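Local structure of carbonic anhydrase (Neosartorya fumigata, 6LAC) at residues A[84-89]-A[161-166]; A[58-63]-A[137-142]; A[11-16]-A[174-179]; A[27-32]-A[45-50]. The protein probably catalyses the reversible hydration of carbon dioxide to hydrogencarbonate with one zinc ion bound in each subunit, as a member of the beta-class carbonic anhydrase family. The protein carries 1 engineered substitution. All coordinates share one frame; numbering follows the deposited sequence.

In the fold
Contacts 1, 3 and 4 all involve one mixed beta sheet, while contact 2 sets a loop against helix 127-148, which packs on that sheet. Contacts 1 and 2 are buried near the centre of the chain and touch each other beside the zinc site; contacts 3 and 4 are only partly buried, farther out. Contact 1 is a parallel backbone ladder with apolar residues on both faces. In contact 2, buried amides and two waters do the joining. Contact 3 adds the antiparallel edge strand 11-13 to 174-178, the neighbour of strand 162-169 of contact 1. Contact 4 is almost entirely apolar, a loop lying over strand 29-34, which pairs with strand 83-89 of contact 1.

Contact 1 (A[84-89]-A[161-166]); sequences IVICGH and LNIWGM. With ZN (zinc ion), chain C.
Strands 84-89 and 162-166 run parallel, their axes 18° apart and 4.6 Å from each other at closest approach, and five N-H...O bonds pass alternately between them from I84 N to G88 N. The straightest joins I86 N to W164 O at 2.8 Å. On one face, branched I84 and I86 lie beside I163, shapes that fill a core well, and L161, just before the strand, brings its CD1 to I84 CD1 at 3.8 Å. The other face carries V85, C87, W164 and M166. M166 starts in the crowded position between backbone N and carbonyl carbon (chi1 62°), which sets its CG 3.8 Å from V85 CG1, and the bend at chi3 (-74°) folds its CE to 3.6 Å from C87 SG. The small C87 side chain lets this flexible thioether pack close against its sulfur. W164 CD1 lies obliquely 3.4 Å from I84 O, and the indole NE1 bonds to N83. At the C-terminal end H89 NE2 binds zinc at 2.1 Å, with C34, D36 and C92 completing the site. Helices 66-77 and 127-148 cover the I84 and I163 face, V139 of the latter packing on side-chain-less G165, whereas W31 of strand 29-34 and the W21 loop cover the M166 face.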
loop_
_atom_site.group_PDB
_atom_site.type_symbol
_atom_site.label_atom_id
_atom_site.label_comp_id
_atom_site.label_asym_id
_atom_site.label_seq_id
_atom_site.Cartn_x
_atom_site.Cartn_y
_atom_site.Cartn_z
ATOM N N ILE A 84 4.414 14.128 -4.131
ATOM C CA ILE A 84 4.627 12.799 -3.496
ATOM C C ILE A 84 4.840 13.074 -2.017
ATOM O O ILE A 84 5.663 13.967 -1.718
ATOM C CB ILE A 84 5.822 12.068 -4.083
ATOM C CG1 ILE A 84 5.603 11.806 -5.570
ATOM C CG2 ILE A 84 6.064 10.751 -3.309
ATOM C CD1 ILE A 84 6.790 11.227 -6.318
ATOM N N VAL A 85 4.159 12.381 -1.128
ATOM C CA VAL A 85 4.435 12.466 0.314
ATOM C C VAL A 85 4.980 11.125 0.745
ATOM O O VAL A 85 4.286 10.103 0.467
ATOM C CB VAL A 85 3.165 12.849 1.079
ATOM C CG1 VAL A 85 3.486 12.893 2.574
ATOM C CG2 VAL A 85 2.616 14.180 0.635
ATOM N N ILE A 86 6.097 11.071 1.430
ATOM C CA ILE A 86 6.548 9.859 2.154
ATOM C C ILE A 86 6.215 10.069 3.614
ATOM O O ILE A 86 6.730 11.016 4.225
ATOM C CB ILE A 86 8.023 9.564 1.922
ATOM C CG1 ILE A 86 8.274 9.452 0.419
ATOM C CG2 ILE A 86 8.460 8.316 2.698
ATOM C CD1 ILE A 86 9.669 9.074 0.037
ATOM N N CYS A 87 5.284 9.287 4.115
ATOM C CA CYS A 87 4.801 9.411 5.492
ATOM C C CYS A 87 5.308 8.242 6.316
ATOM O O CYS A 87 4.899 7.089 6.058
ATOM C CB CYS A 87 3.310 9.427 5.526
ATOM S SG CYS A 87 2.650 9.853 7.162
ATOM N N GLY A 88 6.164 8.463 7.295
ATOM C CA GLY A 88 6.487 7.477 8.322
ATOM C C GLY A 88 5.579 7.608 9.497
ATOM O O GLY A 88 4.678 8.463 9.508
ATOM N N HIS A 89 5.759 6.710 10.471
ATOM C CA HIS A 89 4.854 6.765 11.632
ATOM C C HIS A 89 5.560 6.246 12.874
ATOM O O HIS A 89 6.203 5.228 12.856
ATOM C CB HIS A 89 3.541 6.008 11.328
ATOM C CG HIS A 89 3.755 4.568 11.184
ATOM N ND1 HIS A 89 3.441 3.648 12.196
ATOM C CD2 HIS A 89 4.416 3.871 10.255
ATOM C CE1 HIS A 89 3.845 2.470 11.823
ATOM N NE2 HIS A 89 4.435 2.563 10.637
ATOM N N LEU A 161 7.532 18.522 -9.979
ATOM C CA LEU A 161 7.377 17.506 -8.909
ATOM C C LEU A 161 7.937 18.069 -7.643
ATOM O O LEU A 161 9.017 18.716 -7.663
ATOM C CB LEU A 161 8.145 16.270 -9.296
ATOM C CG LEU A 161 8.079 15.114 -8.288
ATOM C CD1 LEU A 161 6.671 14.602 -8.080
ATOM C CD2 LEU A 161 8.983 13.990 -8.723
ATOM N N ASN A 162 7.254 17.854 -6.532
ATOM C CA ASN A 162 7.800 18.037 -5.187
ATOM C C ASN A 162 7.620 16.737 -4.404
ATOM O O ASN A 162 6.539 16.149 -4.537
ATOM C CB ASN A 162 7.130 19.206 -4.478
ATOM C CG ASN A 162 7.605 20.573 -4.977
ATOM O OD1 ASN A 162 8.780 20.862 -4.924
ATOM N ND2 ASN A 162 6.676 21.346 -5.440
ATOM N N ILE A 163 8.623 16.418 -3.622
ATOM C CA ILE A 163 8.577 15.231 -2.717
ATOM C C ILE A 163 8.682 15.748 -1.302
ATOM O O ILE A 163 9.601 16.560 -1.015
ATOM C CB ILE A 163 9.660 14.219 -3.057
ATOM C CG1 ILE A 163 9.614 13.830 -4.538
ATOM C CG2 ILE A 163 9.517 12.983 -2.158
ATOM C CD1 ILE A 163 10.624 12.788 -4.971
ATOM N N TRP A 164 7.796 15.327 -0.420
ATOM C CA TRP A 164 7.642 15.867 0.939
ATOM C C TRP A 164 7.849 14.706 1.909
ATOM O O TRP A 164 7.422 13.563 1.600
ATOM C CB TRP A 164 6.281 16.491 1.126
ATOM C CG TRP A 164 5.927 17.499 0.072
ATOM C CD1 TRP A 164 5.145 17.284 -1.004
ATOM C CD2 TRP A 164 6.390 18.866 0.009
ATOM N NE1 TRP A 164 5.020 18.439 -1.725
ATOM C CE2 TRP A 164 5.811 19.402 -1.161
ATOM C CE3 TRP A 164 7.285 19.642 0.765
ATOM C CZ2 TRP A 164 6.032 20.735 -1.551
ATOM C CZ3 TRP A 164 7.496 20.955 0.369
ATOM C CH2 TRP A 164 6.880 21.474 -0.769
ATOM N N GLY A 165 8.426 14.925 3.061
ATOM C CA GLY A 165 8.476 13.938 4.145
ATOM C C GLY A 165 7.624 14.363 5.295
ATOM O O GLY A 165 7.634 15.557 5.686
ATOM N N MET A 166 6.924 13.414 5.893
ATOM C CA MET A 166 6.271 13.707 7.171
ATOM C C MET A 166 6.282 12.473 8.038
ATOM O O MET A 166 6.589 11.370 7.571
ATOM C CB MET A 166 4.874 14.212 6.972
ATOM C CG MET A 166 4.023 13.239 6.327
ATOM S SD MET A 166 2.251 13.635 6.442
ATOM C CE MET A 166 1.862 13.266 8.155
HETATM ZN ZN ZN C . 5.581 1.009 9.916
#

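Contact 2 (A[58-63]-A[137-142]); sequences LGNMMV and LNVLEQ
This is a buried, polar loop-to-helix contact in the alpha/beta fold of a beta-class carbonic anhydrase: residues 58-63, leaving strand 52-57 on the way to helix 66-77, dock on one side of helix 127-148 next to the zinc site. Two amide side chains, one helical turn apart, read the loop backbone. N138 extends with CG anti to its backbone N, and its ND2 donates to G59 O at 2.9 Å; the acceptor lies in the amide plane, although the bond is bent at hydrogen. The same nitrogen donates to a water that also accepts from N60 ND2, so this water ties together two amides whose planes stand 50° apart. Asparagine suits position 60, where the backbone is left-handed, and its side chain packs against zinc ligand C34. G59 also has positive phi, and a CB there would be crowded by the methyl of M61. That methionine is extended beyond CG and runs across N138, its CE 3.7 Å from N138 OD1, while its CG faces Q142 NE2 at 3.6 Å. L111 of helix 107-117 adds further apolar cover to M61. Q142 bends at chi2 (-62°), which puts its amide against M61 and M62, where it brackets M62: a second water accepts from NE2 and donates to M62 O. On the other half of the amide, M62 N donates to Q142 OE1 at 2.9 Å, nearly straight at hydrogen but approaching from 42° above the carbonyl plane.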
loop_
_atom_site.group_PDB
_atom_site.type_symbol
_atom_site.label_atom_id
_atom_site.label_comp_id
_atom_site.label_asym_id
_atom_site.label_seq_id
_atom_site.Cartn_x
_atom_site.Cartn_y
_atom_site.Cartn_z
ATOM N N LEU A 58 6.318 -1.965 2.912
ATOM C CA LEU A 58 7.171 -2.201 4.088
ATOM C C LEU A 58 7.983 -0.953 4.402
ATOM O O LEU A 58 8.771 -0.514 3.562
ATOM C CB LEU A 58 8.119 -3.359 3.821
ATOM C CG LEU A 58 7.495 -4.730 3.579
ATOM C CD1 LEU A 58 8.561 -5.716 3.137
ATOM C CD2 LEU A 58 6.787 -5.208 4.842
ATOM N N GLY A 59 7.855 -0.447 5.603
ATOM C CA GLY A 59 8.706 0.659 6.075
ATOM C C GLY A 59 8.491 1.963 5.333
ATOM O O GLY A 59 9.348 2.846 5.477
ATOM N N ASN A 60 7.418 2.139 4.593
ATOM C CA ASN A 60 7.202 3.355 3.758
ATOM C C ASN A 60 8.456 3.600 2.946
ATOM O O ASN A 60 8.918 4.769 2.810
ATOM C CB ASN A 60 6.739 4.585 4.542
ATOM C CG ASN A 60 7.516 4.918 5.791
ATOM O OD1 ASN A 60 7.164 4.452 6.881
ATOM N ND2 ASN A 60 8.510 5.804 5.695
ATOM N N MET A 61 9.019 2.557 2.363
ATOM C CA MET A 61 10.211 2.621 1.515
ATOM C C MET A 61 9.869 2.456 0.057
ATOM O O MET A 61 8.848 1.878 -0.296
ATOM C CB MET A 61 11.234 1.545 1.907
ATOM C CG MET A 61 11.710 1.654 3.339
ATOM S SD MET A 61 13.061 0.486 3.525
ATOM C CE MET A 61 13.202 0.547 5.301
ATOM N N MET A 62 10.684 3.094 -0.753
ATOM C CA MET A 62 10.750 2.811 -2.200
ATOM C C MET A 62 12.146 2.260 -2.477
ATOM O O MET A 62 13.180 2.899 -2.175
ATOM C CB MET A 62 10.515 4.090 -2.993
ATOM C CG MET A 62 9.176 4.688 -2.692
ATOM S SD MET A 62 7.872 3.768 -3.468
ATOM C CE MET A 62 7.934 4.669 -5.032
ATOM N N VAL A 63 12.189 1.067 -3.013
ATOM C CA VAL A 63 13.467 0.328 -3.220
ATOM C C VAL A 63 13.600 0.064 -4.717
ATOM O O VAL A 63 12.677 0.382 -5.515
ATOM C CB VAL A 63 13.467 -0.956 -2.370
ATOM C CG1 VAL A 63 13.274 -0.668 -0.887
ATOM C CG2 VAL A 63 12.451 -1.960 -2.862
ATOM N N LEU A 137 14.571 9.457 10.413
ATOM C CA LEU A 137 15.728 9.330 9.524
ATOM C C LEU A 137 15.324 8.555 8.287
ATOM O O LEU A 137 15.827 8.822 7.187
ATOM C CB LEU A 137 16.927 8.706 10.241
ATOM C CG LEU A 137 17.580 9.612 11.301
ATOM C CD1 LEU A 137 18.400 8.778 12.245
ATOM C CD2 LEU A 137 18.453 10.667 10.639
ATOM N N ASN A 138 14.535 7.491 8.443
ATOM C CA ASN A 138 14.095 6.695 7.280
ATOM C C ASN A 138 13.293 7.599 6.336
ATOM O O ASN A 138 13.482 7.507 5.134
ATOM C CB ASN A 138 13.344 5.467 7.747
ATOM C CG ASN A 138 12.905 4.574 6.632
ATOM O OD1 ASN A 138 13.732 4.187 5.818
ATOM N ND2 ASN A 138 11.601 4.268 6.627
ATOM N N VAL A 139 12.386 8.393 6.865
ATOM C CA VAL A 139 11.612 9.325 5.983
ATOM C C VAL A 139 12.578 10.245 5.247
ATOM O O VAL A 139 12.490 10.335 4.010
ATOM C CB VAL A 139 10.576 10.136 6.756
ATOM C CG1 VAL A 139 9.919 11.149 5.833
ATOM C CG2 VAL A 139 9.498 9.235 7.372
ATOM N N LEU A 140 13.539 10.825 5.946
ATOM C CA LEU A 140 14.463 11.782 5.280
ATOM C C LEU A 140 15.228 11.061 4.202
ATOM O O LEU A 140 15.372 11.611 3.095
ATOM C CB LEU A 140 15.386 12.357 6.328
ATOM C CG LEU A 140 14.782 13.393 7.263
ATOM C CD1 LEU A 140 15.776 13.697 8.382
ATOM C CD2 LEU A 140 14.383 14.660 6.524
ATOM N N GLU A 141 15.750 9.869 4.486
ATOM C CA GLU A 141 16.575 9.165 3.477
ATOM C C GLU A 141 15.690 8.675 2.351
ATOM O O GLU A 141 16.128 8.716 1.184
ATOM C CB GLU A 141 17.385 8.068 4.167
ATOM C CG GLU A 141 18.378 8.658 5.156
ATOM C CD GLU A 141 19.751 9.063 4.654
ATOM O OE1 GLU A 141 19.853 9.551 3.489
ATOM O OE2 GLU A 141 20.735 8.879 5.436
ATOM N N GLN A 142 14.459 8.265 2.591
ATOM C CA GLN A 142 13.596 7.874 1.459
ATOM C C GLN A 142 13.268 9.080 0.568
ATOM O O GLN A 142 13.211 8.927 -0.631
ATOM C CB GLN A 142 12.308 7.232 1.965
ATOM C CG GLN A 142 12.532 5.877 2.637
ATOM C CD GLN A 142 13.116 4.869 1.701
ATOM O OE1 GLN A 142 12.675 4.722 0.584
ATOM N NE2 GLN A 142 14.118 4.120 2.146
HETATM O O HOH W 1 9.961 5.846 8.454
HETATM O O HOH W 2 15.265 2.777 -0.244
#

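Contact 3 (A[11-16]-A[174-179]); sequences LQPLSL and RGYQLI
Q177 O is gripped twice: Q12 N donates to it in the carbonyl plane at 2.8 Å, almost straight (168°), and L11 CA makes a CA-H...O contact. Q12 O answers by accepting from Q177 N, also at 2.8 Å, which closes the hydrogen-bonded pair of this short antiparallel ladder. Beyond it, L14 N reaches G175 O at 2.9 Å. P13 falls between, in the non-hydrogen-bonded pair with Y176, a place where proline's missing N-H costs the ladder nothing. Its CA sits 3.7 Å from CD1 of the Y176 ring, whose OH bonds to T172. On the same face the L11 and L178 side chains lie side by side, with L11 CD1 3.8 Å from L178 CD2. L14 turns across Q177, its CD2 3.6 Å from Q177 CB, and lies so close over G175 that a CB there would clash with its CD1. The methyl CD1 of I179 rests 3.5 Å from Q12 CD, against an amide at the exposed margin. Strand 11-13 is thereby added at the outer edge of the sheet within this chain, next to 174-178. All three hydrogen bonds are backbone to backbone, so the main chain holds the strands together, while the side chains contribute mainly apolar cover.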
loop_
_atom_site.group_PDB
_atom_site.type_symbol
_atom_site.label_atom_id
_atom_site.label_comp_id
_atom_site.label_asym_id
_atom_site.label_seq_id
_atom_site.Cartn_x
_atom_site.Cartn_y
_atom_site.Cartn_z
ATOM N N LEU A 11 10.925 19.125 12.843
ATOM C CA LEU A 11 9.546 18.593 12.762
ATOM C C LEU A 11 8.618 19.783 12.918
ATOM O O LEU A 11 8.696 20.463 13.988
ATOM C CB LEU A 11 9.266 17.580 13.879
ATOM C CG LEU A 11 9.875 16.190 13.744
ATOM C CD1 LEU A 11 9.269 15.448 12.570
ATOM C CD2 LEU A 11 11.379 16.276 13.612
ATOM N N GLN A 12 7.793 20.052 11.920
ATOM C CA GLN A 12 6.805 21.155 11.976
ATOM C C GLN A 12 5.424 20.540 12.009
ATOM O O GLN A 12 5.041 19.857 11.055
ATOM C CB GLN A 12 6.963 22.092 10.780
ATOM C CG GLN A 12 5.824 23.096 10.660
ATOM C CD GLN A 12 6.197 24.277 9.797
ATOM O OE1 GLN A 12 7.080 25.066 10.131
ATOM N NE2 GLN A 12 5.550 24.386 8.649
ATOM N N PRO A 13 4.644 20.749 13.095
ATOM C CA PRO A 13 3.261 20.295 13.147
ATOM C C PRO A 13 2.499 20.777 11.909
ATOM O O PRO A 13 2.641 21.947 11.583
ATOM C CB PRO A 13 2.699 20.933 14.438
ATOM C CG PRO A 13 3.927 21.189 15.280
ATOM C CD PRO A 13 5.059 21.464 14.320
ATOM N N LEU A 14 1.780 19.889 11.217
ATOM C CA LEU A 14 0.961 20.265 10.036
ATOM C C LEU A 14 -0.290 20.982 10.539
ATOM O O LEU A 14 -0.875 20.543 11.551
ATOM C CB LEU A 14 0.550 19.032 9.225
ATOM C CG LEU A 14 1.684 18.204 8.625
ATOM C CD1 LEU A 14 1.142 16.918 8.011
ATOM C CD2 LEU A 14 2.465 18.987 7.593
ATOM N N SER A 15 -0.700 22.028 9.850
ATOM C CA SER A 15 -2.100 22.516 9.927
ATOM C C SER A 15 -2.823 21.925 8.723
ATOM O O SER A 15 -2.335 22.125 7.616
ATOM C CB SER A 15 -2.165 24.013 9.963
ATOM O OG SER A 15 -1.255 24.524 10.923
ATOM N N LEU A 16 -3.912 21.201 8.949
ATOM C CA LEU A 16 -4.555 20.375 7.895
ATOM C C LEU A 16 -4.923 21.266 6.727
ATOM O O LEU A 16 -4.902 20.767 5.599
ATOM C CB LEU A 16 -5.791 19.672 8.438
ATOM C CG LEU A 16 -5.504 18.427 9.255
ATOM C CD1 LEU A 16 -4.720 18.742 10.509
ATOM C CD2 LEU A 16 -6.802 17.721 9.580
ATOM N N ARG A 174 -1.712 13.678 15.026
ATOM C CA ARG A 174 -1.175 14.803 14.226
ATOM C C ARG A 174 -0.091 14.278 13.288
ATOM O O ARG A 174 0.587 13.328 13.648
ATOM C CB ARG A 174 -0.516 15.882 15.097
ATOM C CG ARG A 174 -1.457 16.830 15.831
ATOM C CD ARG A 174 -0.915 18.256 15.727
ATOM N NE ARG A 174 -1.163 19.101 16.887
ATOM C CZ ARG A 174 -0.915 20.407 16.937
ATOM N NH1 ARG A 174 -0.422 21.032 15.883
ATOM N NH2 ARG A 174 -1.176 21.091 18.041
ATOM N N GLY A 175 0.122 14.982 12.185
ATOM C CA GLY A 175 1.293 14.791 11.316
ATOM C C GLY A 175 2.296 15.900 11.518
ATOM O O GLY A 175 1.900 17.051 11.892
ATOM N N TYR A 176 3.556 15.630 11.255
ATOM C CA TYR A 176 4.650 16.594 11.375
ATOM C C TYR A 176 5.473 16.548 10.104
ATOM O O TYR A 176 5.987 15.466 9.759
ATOM C CB TYR A 176 5.497 16.285 12.602
ATOM C CG TYR A 176 4.702 16.174 13.875
ATOM C CD1 TYR A 176 4.653 17.224 14.783
ATOM C CD2 TYR A 176 3.883 15.092 14.129
ATOM C CE1 TYR A 176 3.903 17.124 15.953
ATOM C CE2 TYR A 176 3.112 14.984 15.276
ATOM C CZ TYR A 176 3.104 16.020 16.195
ATOM O OH TYR A 176 2.284 15.874 17.292
ATOM N N GLN A 177 5.601 17.672 9.432
ATOM C CA GLN A 177 6.433 17.766 8.244
ATOM C C GLN A 177 7.900 17.765 8.649
ATOM O O GLN A 177 8.298 18.465 9.646
ATOM C CB GLN A 177 6.046 18.991 7.438
ATOM C CG GLN A 177 6.835 19.051 6.154
ATOM C CD GLN A 177 6.513 20.278 5.347
ATOM O OE1 GLN A 177 5.639 21.073 5.706
ATOM N NE2 GLN A 177 7.184 20.380 4.215
ATOM N N LEU A 178 8.735 17.090 7.902
ATOM C CA LEU A 178 10.198 17.199 8.056
ATOM C C LEU A 178 10.674 18.375 7.201
ATOM O O LEU A 178 10.509 18.326 6.013
ATOM C CB LEU A 178 10.851 15.873 7.700
ATOM C CG LEU A 178 10.728 14.856 8.820
ATOM C CD1 LEU A 178 10.736 13.428 8.307
ATOM C CD2 LEU A 178 11.831 15.076 9.842
ATOM N N ILE A 179 11.166 19.439 7.849
ATOM C CA ILE A 179 11.747 20.667 7.226
ATOM C C ILE A 179 13.236 20.793 7.577
ATOM O O ILE A 179 14.058 19.890 7.701
ATOM C CB ILE A 179 10.987 21.905 7.724
ATOM C CG1 ILE A 179 9.598 21.989 7.092
ATOM C CG2 ILE A 179 11.823 23.164 7.482
ATOM C CD1 ILE A 179 8.669 22.926 7.804
#

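Contact 4 (A[27-32]-A[45-50]); sequences QQVLWI and SGLPAD
A serine meets an aromatic ring here with its carbon instead of its hydroxyl: S45 CB lies over one face of the W31 indole, equally near CH2 and CZ3 at 3.4 Å. The hydroxyl is occupied in an ST turn, in which S45 OG accepts from L47 N at 3.1 Å. To do so OG takes the crowded position between backbone N and carbonyl carbon (chi1 66°), and it also bonds to L42 O, so the buried oxygen has two partners. Serine fits well, being small enough for its CB to come close over the ring face and able to brace its own turn. G46, at the middle of that turn, has positive phi, a conformation glycine adopts easily. The contact lies in the connection between strands 29-34 and 52-57, neighbouring parallel strands of the central sheet, and residues 45-50 form part of the loop that passes over strand 29-34. W31 carries its ring toward this loop with CG anti to the backbone N (chi1 -171°) and the indole turned almost square to the CA-CB-CG plane (chi2 -84°); its NE1 bonds to E41. C87 and V85 of strand 83-89 touch the same tryptophan, while I52 packs on W31, S45 and L47. At the far end of the loop A49 rests on the engineered A39 of the second subunit. L47 fills the angle between W31 and V29: its CD1 is 4.1 Å from W31 CE3 and 3.7 Å from V29 CB, and its CD2 meets V29 CG2 at 3.9 Å.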
loop_
_atom_site.group_PDB
_atom_site.type_symbol
_atom_site.label_atom_id
_atom_site.label_comp_id
_atom_site.label_asym_id
_atom_site.label_seq_id
_atom_site.Cartn_x
_atom_site.Cartn_y
_atom_site.Cartn_z
ATOM N N GLN A 27 -6.505 17.599 -7.222
ATOM C CA GLN A 27 -5.331 16.931 -7.852
ATOM C C GLN A 27 -5.116 15.615 -7.116
ATOM O O GLN A 27 -5.808 15.392 -6.118
ATOM C CB GLN A 27 -4.080 17.804 -7.780
ATOM C CG GLN A 27 -4.347 19.267 -8.141
ATOM C CD GLN A 27 -4.967 19.419 -9.505
ATOM O OE1 GLN A 27 -6.063 19.983 -9.654
ATOM N NE2 GLN A 27 -4.307 18.845 -10.499
ATOM N N GLN A 28 -4.331 14.721 -7.678
ATOM C CA GLN A 28 -3.961 13.488 -6.956
ATOM C C GLN A 28 -2.568 13.641 -6.401
ATOM O O GLN A 28 -1.697 14.231 -7.007
ATOM C CB GLN A 28 -4.084 12.282 -7.854
ATOM C CG GLN A 28 -5.508 11.751 -7.890
ATOM C CD GLN A 28 -5.556 10.592 -8.839
ATOM O OE1 GLN A 28 -5.314 10.772 -10.035
ATOM N NE2 GLN A 28 -5.746 9.400 -8.302
ATOM N N VAL A 29 -2.368 13.055 -5.220
ATOM C CA VAL A 29 -1.061 13.038 -4.531
ATOM C C VAL A 29 -0.664 11.581 -4.342
ATOM O O VAL A 29 -1.510 10.785 -3.856
ATOM C CB VAL A 29 -1.156 13.781 -3.186
ATOM C CG1 VAL A 29 0.138 13.673 -2.422
ATOM C CG2 VAL A 29 -1.628 15.237 -3.387
ATOM N N LEU A 30 0.563 11.231 -4.686
ATOM C CA LEU A 30 1.074 9.866 -4.384
ATOM C C LEU A 30 1.488 9.892 -2.928
ATOM O O LEU A 30 2.428 10.616 -2.534
ATOM C CB LEU A 30 2.238 9.532 -5.302
ATOM C CG LEU A 30 3.048 8.288 -4.921
ATOM C CD1 LEU A 30 2.181 7.026 -4.873
ATOM C CD2 LEU A 30 4.199 8.106 -5.848
ATOM N N TRP A 31 0.805 9.089 -2.119
ATOM C CA TRP A 31 1.014 8.982 -0.655
ATOM C C TRP A 31 1.726 7.669 -0.404
ATOM O O TRP A 31 1.080 6.615 -0.654
ATOM C CB TRP A 31 -0.305 9.072 0.082
ATOM C CG TRP A 31 -0.152 9.176 1.559
ATOM C CD1 TRP A 31 0.026 8.184 2.480
ATOM C CD2 TRP A 31 -0.152 10.401 2.290
ATOM N NE1 TRP A 31 0.183 8.726 3.725
ATOM C CE2 TRP A 31 0.059 10.081 3.645
ATOM C CE3 TRP A 31 -0.277 11.739 1.934
ATOM C CZ2 TRP A 31 0.127 11.075 4.642
ATOM C CZ3 TRP A 31 -0.219 12.699 2.910
ATOM C CH2 TRP A 31 -0.024 12.374 4.228
ATOM N N ILE A 32 2.942 7.660 0.060
ATOM C CA ILE A 32 3.744 6.454 0.361
ATOM C C ILE A 32 3.786 6.297 1.856
ATOM O O ILE A 32 4.375 7.128 2.535
ATOM C CB ILE A 32 5.125 6.529 -0.244
ATOM C CG1 ILE A 32 5.030 6.666 -1.761
ATOM C CG2 ILE A 32 5.966 5.332 0.161
ATOM C CD1 ILE A 32 6.314 7.100 -2.440
ATOM N N SER A 45 -3.570 13.757 6.666
ATOM C CA SER A 45 -2.941 14.065 5.347
ATOM C C SER A 45 -3.327 15.450 4.842
ATOM O O SER A 45 -2.631 15.966 3.935
ATOM C CB SER A 45 -3.342 13.060 4.325
ATOM O OG SER A 45 -4.727 13.117 4.034
ATOM N N GLY A 46 -4.428 16.025 5.315
ATOM C CA GLY A 46 -4.936 17.274 4.708
ATOM C C GLY A 46 -5.606 17.040 3.359
ATOM O O GLY A 46 -5.852 18.020 2.645
ATOM N N LEU A 47 -5.837 15.782 2.952
ATOM C CA LEU A 47 -6.389 15.438 1.636
ATOM C C LEU A 47 -7.713 14.725 1.799
ATOM O O LEU A 47 -7.820 13.789 2.591
ATOM C CB LEU A 47 -5.416 14.504 0.901
ATOM C CG LEU A 47 -4.084 15.101 0.448
ATOM C CD1 LEU A 47 -3.101 14.020 0.010
ATOM C CD2 LEU A 47 -4.315 16.097 -0.665
ATOM N N PRO A 48 -8.705 15.017 0.964
ATOM C CA PRO A 48 -9.855 14.139 0.846
ATOM C C PRO A 48 -9.441 12.795 0.236
ATOM O O PRO A 48 -8.446 12.763 -0.470
ATOM C CB PRO A 48 -10.824 14.873 -0.080
ATOM C CG PRO A 48 -9.956 15.823 -0.835
ATOM C CD PRO A 48 -8.715 16.110 -0.014
ATOM N N ALA A 49 -10.174 11.735 0.530
ATOM C CA ALA A 49 -9.822 10.362 0.101
ATOM C C ALA A 49 -9.631 10.304 -1.404
ATOM O O ALA A 49 -8.777 9.529 -1.889
ATOM C CB ALA A 49 -10.891 9.411 0.575
ATOM N N ASP A 50 -10.440 11.041 -2.170
ATOM C CA ASP A 50 -10.401 10.907 -3.636
ATOM C C ASP A 50 -9.158 11.605 -4.230
ATOM O O ASP A 50 -8.915 11.378 -5.421
ATOM C CB ASP A 50 -11.705 11.404 -4.290
ATOM C CG ASP A 50 -12.053 12.866 -4.118
ATOM O OD1 ASP A 50 -11.264 13.641 -3.552
ATOM O OD2 ASP A 50 -13.182 13.225 -4.549
#